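Local coordinates for protein Hen1 (Anabaena variabilis, PDB 3JWH) that probably transfers a methyl group from S-adenosylmethionine to the 2'-hydroxyl of the 3'-terminal nucleotide of RNA, through its methyltransferase domain, at residues 34-39 with 104-109; 55-60 with 85-90; 108-113 with 137-142; 187-192 with 202-207. All coordinates share one frame; numbering follows the deposited sequence.

Interaction 1: residues 34-39 with 104-109; sequences IDLGCG and DAATVI. With SAH (S-adenosyl-L-homocysteine), chain C.
The carboxylate of Asp35, the flat group that carries this contact, is met at OD1 from above its plane by the hydroxyl of Thr107, whose OG1 donates to Asp35 OD1 over 2.6 Å. The two side chains slant across each other on the same side of the sheet. CG of Asp35 stands anti to its backbone N (chi1 -171°), which swings OD1 over to the neighbouring strand. A water lies 2.8 Å from Asp35 OD1 and accepts from Ile109 N, also at 2.8 Å; Leu36 O is within its reach as well. Leu43 and Leu44 of helix 42-49 pack on the Asp35 side chain. On the other side of the sheet the contact is apolar: Ile34 CG2 and Leu36 CD1 both touch the methyl of Ala106, the former at 3.9 Å, beneath Leu127 of helix 117-131. Between these layers Ile34 N bonds Ala105 O, Thr107 N bonds Ile34 O, and Leu36 N bonds Thr107 O, each over 3.0 Å, in parallel register. At the C-terminal ends of the strands both chains reach the ligand. The amino nitrogen of S-adenosyl-L-homocysteine donates to Gly37 O at 3.1 Å and to Ile109 O at 2.9 Å. Gly37, with a positive phi of 82°, has no side chain and lets the ribose oxygen O4' come close. A parallel strand running into the glycine-rich turn Gly37-Cys38-Gly39 at the cofactor, beside the strand that ends at Ile109, is the hallmark of the Rossmann-like class I methyltransferase fold.

Interaction 2: residues 55-60 with 85-90; sequences QITGVD and RLQLIQ. With SAH (S-adenosyl-L-homocysteine), chain C.
Ile56 lays its CD1 over one face of the Arg85 guanidinium, offset toward the rim and 3.5 Å from Arg85 NH2, where two parallel strands of the Rossmann-like sheet begin to pair. Arg85 bends at chi3 (60°), and its NH1 and NE are held by Leu48 O and Phe53 O, which fixes the rotation of the planar group. Ile56 N donates to Arg85 O at 2.9 Å; further along, Gly58 N bonds Gln87 O, Ile89 N bonds Gly58 O and Asp60 N bonds Ile89 O. Beside Arg85 O, one water links that oxygen with Thr57 OG1 and Gln55 NE2; Thr57 OG1 also bonds Tyr103 OH. On the same side Thr57 CG2 meets Ile89 CD1 at 3.9 Å. On the other, Ile56 CG2 touches Leu86 CD1, and helices 42-49 and 63-73 cover these residues. Strand 55-60 ends in the acidic residue that reads the cofactor ribose. Gly39 N and Ser62 N, donating to Asp60 OD2 and OD1 respectively, position its carboxylate. Asp60 OD2 takes the ligand O3' hydroxyl, at a modelled length that is doubtfully short, and Asp60 OD1 accepts from ligand O2' at 2.9 Å.

Interaction 3: residues 108-113 with 137-142; sequences VIEVIE and IVTTPN. With SAH (S-adenosyl-L-homocysteine), chain C.
This buried contact pairs Val108 and Ile109 with Val138 and Thr139 in parallel, joining the two strands of a beta-alpha-beta unit whose crossover is helix 117-131, within the Rossmann-like sheet. Val108 N donates to Ile137 O at 2.7 Å, and Thr139 N returns a bond to Val108 O. Past Ile109 the first chain leaves the strand, and a water bridges the two chains: it donates to Val108 O and Thr139 O and accepts from Val111 N. Glu110 N still reaches Thr139 O at 3.0 Å. The Glu110 side chain, bent at chi2 (-60°), doubles back at about a right angle to Thr139, so that OE2 receives the hydroxyl. Thr139 OG1 donates over 2.6 Å to the anti lone pair of Glu110 OE2, which also forms a salt bridge with Arg17 of helix 13-27. Two partners thus hold one oxygen of a residue lining the S-adenosyl-L-homocysteine pocket. Ile109 CG2 lies against Thr139 OG1 at 3.4 Å. On the opposite side of the sheet Val108 and Val138 run side by side, while Ile112 crosses Thr140 at about a right angle, its CD1 3.6 Å from Thr140 CB, close to Phe171 of helix 168-181. Glu110 OE1 and Glu113 OE2 both approach the Pro141 ring, at CG and CD. Thr140 OG1 completes the contact, donating over 2.8 Å to Glu113 OE1 from above the carboxylate plane.

Interaction 4: residues 187-192 with 202-207; sequences QFQPIG and TQMAVF
Gln187 N donates to Val206 O at 3.0 Å and Val206 N returns an almost straight bond (179°) to Gln187 O, a hydrogen-bonded antiparallel pair. It belongs to the beta-hairpin of strands 184-188 and 202-209 that finishes the mixed sheet of this Rossmann-like methyltransferase, with 184-188 at its edge. Beyond Phe188 the first chain leaves regular strand geometry but stays in step: Gln189 N reaches Met204 O over 3.3 Å, and Ile191 N bonds Thr202 O. Phe188 puts a ring edge near Met204 O, and its CE1 approaches Ala205 CB, on the side lined by helix 168-181. On the other side, facing helix 13-27, Gln189 slants across both Met204 and Val206. Its extended chain lays the terminal amide alongside their apolar ends, NE2 at 3.6 Å from Val206 CG2 and OE1 at 3.7 Å from Met204 CE. Met204 also packs on Ala24 of helix 13-27, Ile137 and Thr139, linking the hairpin to strand 135-141. Toward the connecting loop, Ile191 packs against Thr202. Its CG1 sits in the crowded position between the backbone N and carbonyl carbon (chi1 68°), which directs CG1 and CD1 against the threonine. That packing is tight: Ile191 CD1 lies 3.4 Å from Thr202 CB, and Ile191 CG1 as far from Thr202 CG2.

In the fold
From the N terminus, interaction 1 pairs strand 32-36 with strand 105-109, closing a long loop. Nested inside it, interaction 2 closes a smaller, helical loop and joins strand 55-60 to outer strand 86-90; strands 32-36 and 55-60 are neighbours, so the two contacts touch. Interaction 3 starts where interaction 1 ends, sharing Val108 and Ile109, and closes the loop through helix 117-131 to strand 135-141. Interaction 4 follows in series, closing the loop between strands 184-188 and 202-209; the latter pairs antiparallel with 135-141, and 184-188 forms the far edge. Interactions 2 and 4 lie on opposite sides of the chain's centre, about 24 Å apart between centres, while interactions 1, 2 and 3 converge on S-adenosyl-L-homocysteine.

Interaction 1: residues 34-39 with 104-109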
# COMPACT_ATOMS: atom_id res chain seq x y z
N ILE A 34 3.85 3.49 6.90
CA ILE A 34 3.76 4.63 6.03
C ILE A 34 2.98 4.24 4.78
O ILE A 34 3.36 3.34 4.07
CB ILE A 34 5.16 5.19 5.67
CG1 ILE A 34 5.01 6.39 4.74
CG2 ILE A 34 6.00 4.14 4.98
CD1 ILE A 34 6.31 7.21 4.54
N ASP A 35 1.90 4.96 4.51
CA ASP A 35 1.06 4.70 3.35
C ASP A 35 1.38 5.63 2.18
O ASP A 35 1.02 6.81 2.20
CB ASP A 35 -0.40 4.83 3.77
CG ASP A 35 -1.36 4.37 2.70
OD1 ASP A 35 -1.03 3.39 1.99
OD2 ASP A 35 -2.45 4.97 2.59
N LEU A 36 2.04 5.10 1.17
CA LEU A 36 2.45 5.89 0.01
C LEU A 36 1.33 5.99 -1.04
O LEU A 36 0.92 5.00 -1.62
CB LEU A 36 3.72 5.30 -0.60
CG LEU A 36 4.84 5.04 0.42
CD1 LEU A 36 5.93 4.20 -0.21
CD2 LEU A 36 5.40 6.36 0.93
N GLY A 37 0.86 7.21 -1.28
CA GLY A 37 -0.23 7.43 -2.21
C GLY A 37 -1.47 7.14 -1.38
O GLY A 37 -2.36 6.41 -1.80
N CYS A 38 -1.52 7.74 -0.20
CA CYS A 38 -2.62 7.52 0.74
C CYS A 38 -4.01 8.01 0.32
O CYS A 38 -5.01 7.59 0.90
CB CYS A 38 -2.25 8.12 2.09
SG CYS A 38 -2.21 9.91 2.12
N GLY A 39 -4.08 8.89 -0.67
CA GLY A 39 -5.37 9.38 -1.10
C GLY A 39 -6.17 10.00 0.03
O GLY A 39 -5.62 10.70 0.88
N ASP A 104 8.36 0.25 9.78
CA ASP A 104 8.33 -1.20 9.73
C ASP A 104 7.80 -1.67 8.38
O ASP A 104 8.26 -2.66 7.83
CB ASP A 104 7.42 -1.75 10.82
CG ASP A 104 7.96 -1.47 12.20
OD1 ASP A 104 9.19 -1.55 12.37
OD2 ASP A 104 7.15 -1.19 13.10
N ALA A 105 6.83 -0.93 7.84
CA ALA A 105 6.20 -1.29 6.58
C ALA A 105 5.72 -0.09 5.78
O ALA A 105 5.41 0.97 6.33
CB ALA A 105 5.01 -2.22 6.84
N ALA A 106 5.67 -0.28 4.47
CA ALA A 106 5.18 0.72 3.55
C ALA A 106 4.01 0.03 2.82
O ALA A 106 4.11 -1.13 2.44
CB ALA A 106 6.26 1.08 2.57
N THR A 107 2.90 0.73 2.65
CA THR A 107 1.78 0.13 1.91
C THR A 107 1.59 0.97 0.66
O THR A 107 1.65 2.19 0.71
CB THR A 107 0.47 0.11 2.72
OG1 THR A 107 0.16 1.43 3.18
CG2 THR A 107 0.58 -0.85 3.90
N VAL A 108 1.36 0.31 -0.46
CA VAL A 108 1.16 0.99 -1.74
C VAL A 108 -0.15 0.35 -2.24
O VAL A 108 -0.13 -0.67 -2.94
CB VAL A 108 2.33 0.67 -2.71
CG1 VAL A 108 2.30 1.62 -3.87
CG2 VAL A 108 3.67 0.72 -1.97
N ILE A 109 -1.27 0.95 -1.88
CA ILE A 109 -2.59 0.43 -2.21
C ILE A 109 -3.26 1.06 -3.41
O ILE A 109 -3.60 2.25 -3.40
CB ILE A 109 -3.53 0.58 -1.02
CG1 ILE A 109 -2.80 0.15 0.25
CG2 ILE A 109 -4.79 -0.29 -1.20
CD1 ILE A 109 -2.27 -1.29 0.22
N SAH C . -4.65 4.27 -1.65
CA SAH C . -5.90 5.05 -1.66
CB SAH C . -6.32 5.32 -3.10
CG SAH C . -5.21 6.04 -3.86
SD SAH C . -5.58 6.35 -5.62
C SAH C . -7.01 4.26 -0.96
O SAH C . -7.74 3.57 -1.69
OXT SAH C . -7.09 4.38 0.29
C5' SAH C . -3.88 6.80 -6.15
C4' SAH C . -3.25 7.79 -5.17
O4' SAH C . -1.84 7.91 -5.48
C3' SAH C . -3.86 9.18 -5.35
O3' SAH C . -3.95 9.84 -4.08
C2' SAH C . -2.82 9.87 -6.24
O2' SAH C . -2.88 11.28 -6.03
C1' SAH C . -1.56 9.31 -5.58
N9 SAH C . -0.36 9.49 -6.43
C8 SAH C . -0.28 9.22 -7.73
N7 SAH C . 0.95 9.48 -8.16
C5 SAH C . 1.67 9.91 -7.13
C6 SAH C . 2.98 10.32 -6.97
N6 SAH C . 3.82 10.34 -8.00
N1 SAH C . 3.39 10.71 -5.76
C2 SAH C . 2.56 10.71 -4.72
N3 SAH C . 1.31 10.33 -4.84
C4 SAH C . 0.83 9.92 -6.02
O HOH W 1 -1.28 3.49 -0.79

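Interaction 2: residues 55-60 with 85-90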
# COMPACT_ATOMS: atom_id res chain seq x y z
N GLN A 55 2.47 4.15 14.82
CA GLN A 55 2.73 5.31 14.01
C GLN A 55 2.12 5.12 12.64
O GLN A 55 2.33 4.09 12.00
CB GLN A 55 4.22 5.58 13.89
CG GLN A 55 4.55 6.77 13.00
CD GLN A 55 6.02 7.14 13.07
OE1 GLN A 55 6.87 6.32 13.44
NE2 GLN A 55 6.34 8.38 12.72
N ILE A 56 1.35 6.11 12.22
CA ILE A 56 0.68 6.10 10.93
C ILE A 56 1.08 7.34 10.13
O ILE A 56 0.83 8.46 10.56
CB ILE A 56 -0.88 6.13 11.10
CG1 ILE A 56 -1.39 4.89 11.82
CG2 ILE A 56 -1.54 6.24 9.77
CD1 ILE A 56 -1.20 4.91 13.29
N THR A 57 1.70 7.15 8.97
CA THR A 57 2.05 8.29 8.14
C THR A 57 1.50 8.07 6.74
O THR A 57 1.72 7.03 6.16
CB THR A 57 3.57 8.48 8.02
OG1 THR A 57 4.10 8.86 9.29
CG2 THR A 57 3.87 9.57 7.01
N GLY A 58 0.80 9.07 6.22
CA GLY A 58 0.24 9.01 4.88
C GLY A 58 0.90 10.03 3.97
O GLY A 58 1.05 11.19 4.34
N VAL A 59 1.29 9.60 2.77
CA VAL A 59 1.96 10.46 1.82
C VAL A 59 1.20 10.54 0.50
O VAL A 59 0.78 9.51 -0.02
CB VAL A 59 3.40 9.93 1.51
CG1 VAL A 59 4.13 10.89 0.57
CG2 VAL A 59 4.19 9.75 2.81
N ASP A 60 1.01 11.74 -0.05
CA ASP A 60 0.35 11.90 -1.34
C ASP A 60 0.79 13.18 -2.02
O ASP A 60 1.09 14.17 -1.36
CB ASP A 60 -1.18 11.92 -1.20
CG ASP A 60 -1.88 11.38 -2.44
OD1 ASP A 60 -2.05 12.13 -3.43
OD2 ASP A 60 -2.24 10.19 -2.44
N ARG A 85 0.13 9.90 16.76
CA ARG A 85 0.65 8.82 15.93
C ARG A 85 0.54 9.16 14.43
O ARG A 85 1.30 8.64 13.61
CB ARG A 85 -0.12 7.53 16.23
CG ARG A 85 0.18 6.95 17.61
CD ARG A 85 -0.98 6.15 18.20
NE ARG A 85 -1.38 4.99 17.39
CZ ARG A 85 -2.58 4.85 16.83
NH1 ARG A 85 -3.51 5.79 16.98
NH2 ARG A 85 -2.87 3.75 16.13
N LEU A 86 -0.40 10.03 14.10
CA LEU A 86 -0.67 10.44 12.73
C LEU A 86 0.21 11.55 12.16
O LEU A 86 0.60 12.47 12.86
CB LEU A 86 -2.12 10.87 12.60
CG LEU A 86 -2.48 11.41 11.21
CD1 LEU A 86 -2.44 10.28 10.19
CD2 LEU A 86 -3.85 12.06 11.26
N GLN A 87 0.49 11.47 10.87
CA GLN A 87 1.30 12.46 10.18
C GLN A 87 0.90 12.42 8.70
O GLN A 87 0.83 11.35 8.10
CB GLN A 87 2.78 12.11 10.35
CG GLN A 87 3.75 13.26 10.15
CD GLN A 87 5.19 12.79 10.09
OE1 GLN A 87 5.63 11.95 10.89
NE2 GLN A 87 5.95 13.33 9.14
N LEU A 88 0.64 13.59 8.13
CA LEU A 88 0.26 13.74 6.73
C LEU A 88 1.34 14.54 6.00
O LEU A 88 1.74 15.61 6.45
CB LEU A 88 -1.08 14.48 6.64
CG LEU A 88 -2.32 13.66 6.27
CD1 LEU A 88 -2.33 12.33 6.96
CD2 LEU A 88 -3.54 14.45 6.61
N ILE A 89 1.81 14.01 4.88
CA ILE A 89 2.88 14.65 4.13
C ILE A 89 2.57 14.78 2.63
O ILE A 89 2.18 13.81 1.99
CB ILE A 89 4.18 13.84 4.25
CG1 ILE A 89 4.67 13.84 5.69
CG2 ILE A 89 5.23 14.40 3.31
CD1 ILE A 89 5.78 12.83 5.93
N GLN A 90 2.76 15.99 2.08
CA GLN A 90 2.56 16.17 0.66
C GLN A 90 3.92 15.90 0.03
O GLN A 90 4.96 16.36 0.53
CB GLN A 90 2.10 17.60 0.31
CG GLN A 90 1.70 17.79 -1.16
CD GLN A 90 2.89 17.86 -2.13
OE1 GLN A 90 2.75 17.56 -3.32
NE2 GLN A 90 4.05 18.27 -1.62
N SAH C . -4.65 4.27 -1.65
CA SAH C . -5.90 5.05 -1.66
CB SAH C . -6.32 5.32 -3.10
CG SAH C . -5.21 6.04 -3.86
SD SAH C . -5.58 6.35 -5.62
C SAH C . -7.01 4.26 -0.96
O SAH C . -7.74 3.57 -1.69
OXT SAH C . -7.09 4.38 0.29
C5' SAH C . -3.88 6.80 -6.15
C4' SAH C . -3.25 7.79 -5.17
O4' SAH C . -1.84 7.91 -5.48
C3' SAH C . -3.86 9.18 -5.35
O3' SAH C . -3.95 9.84 -4.08
C2' SAH C . -2.82 9.87 -6.24
O2' SAH C . -2.88 11.28 -6.03
C1' SAH C . -1.56 9.31 -5.58
N9 SAH C . -0.36 9.49 -6.43
C8 SAH C . -0.28 9.22 -7.73
N7 SAH C . 0.95 9.48 -8.16
C5 SAH C . 1.67 9.91 -7.13
C6 SAH C . 2.98 10.32 -6.97
N6 SAH C . 3.82 10.34 -8.00
N1 SAH C . 3.39 10.71 -5.76
C2 SAH C . 2.56 10.71 -4.72
N3 SAH C . 1.31 10.33 -4.84
C4 SAH C . 0.83 9.92 -6.02
O HOH W 2 3.39 9.41 11.92

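Interaction 3: residues 108-113 with 137-142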
# COMPACT_ATOMS: atom_id res chain seq x y z
N VAL A 108 1.36 0.31 -0.46
CA VAL A 108 1.16 0.99 -1.74
C VAL A 108 -0.15 0.35 -2.24
O VAL A 108 -0.13 -0.67 -2.94
CB VAL A 108 2.33 0.67 -2.71
CG1 VAL A 108 2.30 1.62 -3.87
CG2 VAL A 108 3.67 0.72 -1.97
N ILE A 109 -1.27 0.95 -1.88
CA ILE A 109 -2.59 0.43 -2.21
C ILE A 109 -3.26 1.06 -3.41
O ILE A 109 -3.60 2.25 -3.40
CB ILE A 109 -3.53 0.58 -1.02
CG1 ILE A 109 -2.80 0.15 0.25
CG2 ILE A 109 -4.79 -0.29 -1.20
CD1 ILE A 109 -2.27 -1.29 0.22
N GLU A 110 -3.45 0.26 -4.45
CA GLU A 110 -4.08 0.74 -5.67
C GLU A 110 -3.36 2.00 -6.16
O GLU A 110 -3.98 3.02 -6.47
CB GLU A 110 -5.56 1.05 -5.41
CG GLU A 110 -6.32 -0.10 -4.70
CD GLU A 110 -6.32 -1.42 -5.50
OE1 GLU A 110 -6.91 -1.47 -6.60
OE2 GLU A 110 -5.74 -2.41 -5.01
N VAL A 111 -2.03 1.91 -6.23
CA VAL A 111 -1.22 3.02 -6.67
C VAL A 111 -0.46 2.75 -7.96
O VAL A 111 -0.46 3.59 -8.85
CB VAL A 111 -0.20 3.46 -5.58
CG1 VAL A 111 0.81 4.43 -6.15
CG2 VAL A 111 -0.93 4.12 -4.43
N ILE A 112 0.19 1.59 -8.06
CA ILE A 112 1.00 1.26 -9.24
C ILE A 112 0.36 1.42 -10.62
O ILE A 112 1.01 1.84 -11.57
CB ILE A 112 1.62 -0.17 -9.16
CG1 ILE A 112 0.52 -1.23 -9.01
CG2 ILE A 112 2.59 -0.25 -8.00
CD1 ILE A 112 1.04 -2.65 -9.01
N GLU A 113 -0.92 1.09 -10.72
CA GLU A 113 -1.61 1.20 -12.00
C GLU A 113 -1.62 2.64 -12.55
O GLU A 113 -1.67 2.83 -13.76
CB GLU A 113 -3.05 0.69 -11.85
CG GLU A 113 -3.82 1.36 -10.72
CD GLU A 113 -3.86 0.52 -9.44
OE1 GLU A 113 -2.82 -0.05 -9.03
OE2 GLU A 113 -4.96 0.45 -8.84
N ILE A 137 3.68 -3.78 1.30
CA ILE A 137 2.45 -4.38 0.81
C ILE A 137 1.93 -3.57 -0.37
O ILE A 137 1.72 -2.37 -0.26
CB ILE A 137 1.38 -4.48 1.93
CG1 ILE A 137 1.89 -5.45 3.00
CG2 ILE A 137 0.03 -4.98 1.35
CD1 ILE A 137 1.68 -4.98 4.43
N VAL A 138 1.77 -4.24 -1.51
CA VAL A 138 1.28 -3.65 -2.75
C VAL A 138 0.02 -4.37 -3.28
O VAL A 138 0.02 -5.59 -3.42
CB VAL A 138 2.36 -3.75 -3.85
CG1 VAL A 138 1.84 -3.10 -5.16
CG2 VAL A 138 3.65 -3.11 -3.38
N THR A 139 -1.04 -3.63 -3.58
CA THR A 139 -2.23 -4.28 -4.13
C THR A 139 -2.59 -3.56 -5.41
O THR A 139 -2.40 -2.36 -5.53
CB THR A 139 -3.47 -4.20 -3.21
OG1 THR A 139 -3.97 -2.86 -3.20
CG2 THR A 139 -3.13 -4.58 -1.81
N THR A 140 -3.11 -4.30 -6.37
CA THR A 140 -3.51 -3.70 -7.63
C THR A 140 -4.71 -4.48 -8.17
O THR A 140 -4.92 -5.64 -7.82
CB THR A 140 -2.34 -3.72 -8.63
OG1 THR A 140 -2.62 -2.81 -9.71
CG2 THR A 140 -2.11 -5.14 -9.16
N PRO A 141 -5.53 -3.84 -9.02
CA PRO A 141 -6.69 -4.57 -9.55
C PRO A 141 -6.32 -5.65 -10.57
O PRO A 141 -5.44 -5.45 -11.41
CB PRO A 141 -7.54 -3.45 -10.17
CG PRO A 141 -7.07 -2.18 -9.47
CD PRO A 141 -5.58 -2.42 -9.38
N ASN A 142 -7.00 -6.79 -10.49
CA ASN A 142 -6.82 -7.92 -11.42
C ASN A 142 -7.71 -7.64 -12.63
O ASN A 142 -8.90 -7.92 -12.60
CB ASN A 142 -7.29 -9.22 -10.73
CG ASN A 142 -7.23 -10.44 -11.66
OD1 ASN A 142 -7.10 -10.32 -12.86
ND2 ASN A 142 -7.36 -11.62 -11.06
N SAH C . -4.65 4.27 -1.65
CA SAH C . -5.90 5.05 -1.66
CB SAH C . -6.32 5.32 -3.10
CG SAH C . -5.21 6.04 -3.86
SD SAH C . -5.58 6.35 -5.62
C SAH C . -7.01 4.26 -0.96
O SAH C . -7.74 3.57 -1.69
OXT SAH C . -7.09 4.38 0.29
C5' SAH C . -3.88 6.80 -6.15
C4' SAH C . -3.25 7.79 -5.17
O4' SAH C . -1.84 7.91 -5.48
C3' SAH C . -3.86 9.18 -5.35
O3' SAH C . -3.95 9.84 -4.08
C2' SAH C . -2.82 9.87 -6.24
O2' SAH C . -2.88 11.28 -6.03
C1' SAH C . -1.56 9.31 -5.58
N9 SAH C . -0.36 9.49 -6.43
C8 SAH C . -0.28 9.22 -7.73
N7 SAH C . 0.95 9.48 -8.16
C5 SAH C . 1.67 9.91 -7.13
C6 SAH C . 2.98 10.32 -6.97
N6 SAH C . 3.82 10.34 -8.00
N1 SAH C . 3.39 10.71 -5.76
C2 SAH C . 2.56 10.71 -4.72
N3 SAH C . 1.31 10.33 -4.84
C4 SAH C . 0.83 9.92 -6.02
O HOH W 3 -0.45 -0.28 -6.00

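Interaction 4: residues 187-192 with 202-207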
# COMPACT_ATOMS: atom_id res chain seq x y z
N GLN A 187 5.45 -12.83 -1.63
CA GLN A 187 4.41 -13.83 -1.45
C GLN A 187 3.13 -13.21 -2.01
O GLN A 187 2.84 -12.05 -1.76
CB GLN A 187 4.20 -14.16 0.03
CG GLN A 187 5.13 -15.22 0.58
CD GLN A 187 4.98 -16.55 -0.14
OE1 GLN A 187 3.87 -17.09 -0.25
NE2 GLN A 187 6.10 -17.08 -0.64
N PHE A 188 2.39 -13.98 -2.80
CA PHE A 188 1.15 -13.47 -3.35
C PHE A 188 -0.03 -13.97 -2.53
O PHE A 188 -0.01 -15.09 -2.02
CB PHE A 188 1.03 -13.87 -4.81
CG PHE A 188 2.14 -13.33 -5.66
CD1 PHE A 188 2.19 -11.98 -5.98
CD2 PHE A 188 3.15 -14.17 -6.10
CE1 PHE A 188 3.25 -11.48 -6.73
CE2 PHE A 188 4.21 -13.68 -6.85
CZ PHE A 188 4.26 -12.33 -7.17
N GLN A 189 -1.03 -13.11 -2.36
CA GLN A 189 -2.20 -13.43 -1.57
C GLN A 189 -3.41 -12.66 -2.09
O GLN A 189 -3.68 -11.56 -1.63
CB GLN A 189 -1.96 -13.05 -0.11
CG GLN A 189 -0.85 -13.82 0.59
CD GLN A 189 -0.26 -13.08 1.78
OE1 GLN A 189 -0.99 -12.50 2.60
NE2 GLN A 189 1.07 -13.10 1.90
N PRO A 190 -4.15 -13.23 -3.05
CA PRO A 190 -5.32 -12.52 -3.57
C PRO A 190 -6.30 -12.24 -2.43
O PRO A 190 -6.39 -13.02 -1.48
CB PRO A 190 -5.89 -13.49 -4.61
CG PRO A 190 -5.52 -14.82 -4.05
CD PRO A 190 -4.09 -14.60 -3.61
N ILE A 191 -7.01 -11.13 -2.49
CA ILE A 191 -7.94 -10.80 -1.43
C ILE A 191 -9.41 -10.99 -1.82
O ILE A 191 -10.26 -11.22 -0.95
CB ILE A 191 -7.71 -9.35 -0.91
CG1 ILE A 191 -8.10 -8.32 -1.96
CG2 ILE A 191 -6.24 -9.18 -0.53
CD1 ILE A 191 -9.59 -8.01 -2.01
N GLY A 192 -9.70 -10.90 -3.11
CA GLY A 192 -11.07 -11.08 -3.56
C GLY A 192 -11.60 -12.50 -3.42
O GLY A 192 -11.53 -13.10 -2.35
N THR A 202 -8.78 -8.61 -6.70
CA THR A 202 -7.66 -7.80 -6.20
C THR A 202 -6.41 -8.64 -5.92
O THR A 202 -6.46 -9.61 -5.14
CB THR A 202 -8.04 -7.05 -4.89
OG1 THR A 202 -9.14 -6.17 -5.13
CG2 THR A 202 -6.84 -6.24 -4.37
N GLN A 203 -5.30 -8.28 -6.55
CA GLN A 203 -4.03 -8.97 -6.34
C GLN A 203 -3.26 -8.21 -5.25
O GLN A 203 -3.26 -6.98 -5.23
CB GLN A 203 -3.19 -8.97 -7.61
CG GLN A 203 -3.97 -9.06 -8.89
CD GLN A 203 -3.05 -9.16 -10.08
OE1 GLN A 203 -2.20 -10.04 -10.14
NE2 GLN A 203 -3.22 -8.27 -11.04
N MET A 204 -2.59 -8.94 -4.37
CA MET A 204 -1.80 -8.33 -3.32
C MET A 204 -0.42 -8.97 -3.29
O MET A 204 -0.26 -10.16 -3.56
CB MET A 204 -2.49 -8.48 -1.95
CG MET A 204 -1.68 -7.92 -0.77
SD MET A 204 -2.62 -7.66 0.77
CE MET A 204 -2.24 -9.12 1.60
N ALA A 205 0.60 -8.17 -3.00
CA ALA A 205 1.95 -8.69 -2.91
C ALA A 205 2.53 -8.26 -1.58
O ALA A 205 2.49 -7.08 -1.23
CB ALA A 205 2.79 -8.18 -4.05
N VAL A 206 3.03 -9.22 -0.82
CA VAL A 206 3.65 -8.92 0.46
C VAL A 206 5.14 -9.22 0.29
O VAL A 206 5.53 -10.38 0.18
CB VAL A 206 3.06 -9.79 1.60
CG1 VAL A 206 3.77 -9.49 2.90
CG2 VAL A 206 1.56 -9.50 1.76
N PHE A 207 5.95 -8.17 0.22
CA PHE A 207 7.40 -8.30 0.09
C PHE A 207 8.02 -8.28 1.47
O PHE A 207 7.71 -7.42 2.29
CB PHE A 207 7.99 -7.15 -0.71
CG PHE A 207 7.58 -7.11 -2.14
CD1 PHE A 207 8.32 -7.76 -3.11
CD2 PHE A 207 6.49 -6.34 -2.53
CE1 PHE A 207 8.00 -7.64 -4.44
CE2 PHE A 207 6.16 -6.22 -3.86
CZ PHE A 207 6.91 -6.86 -4.81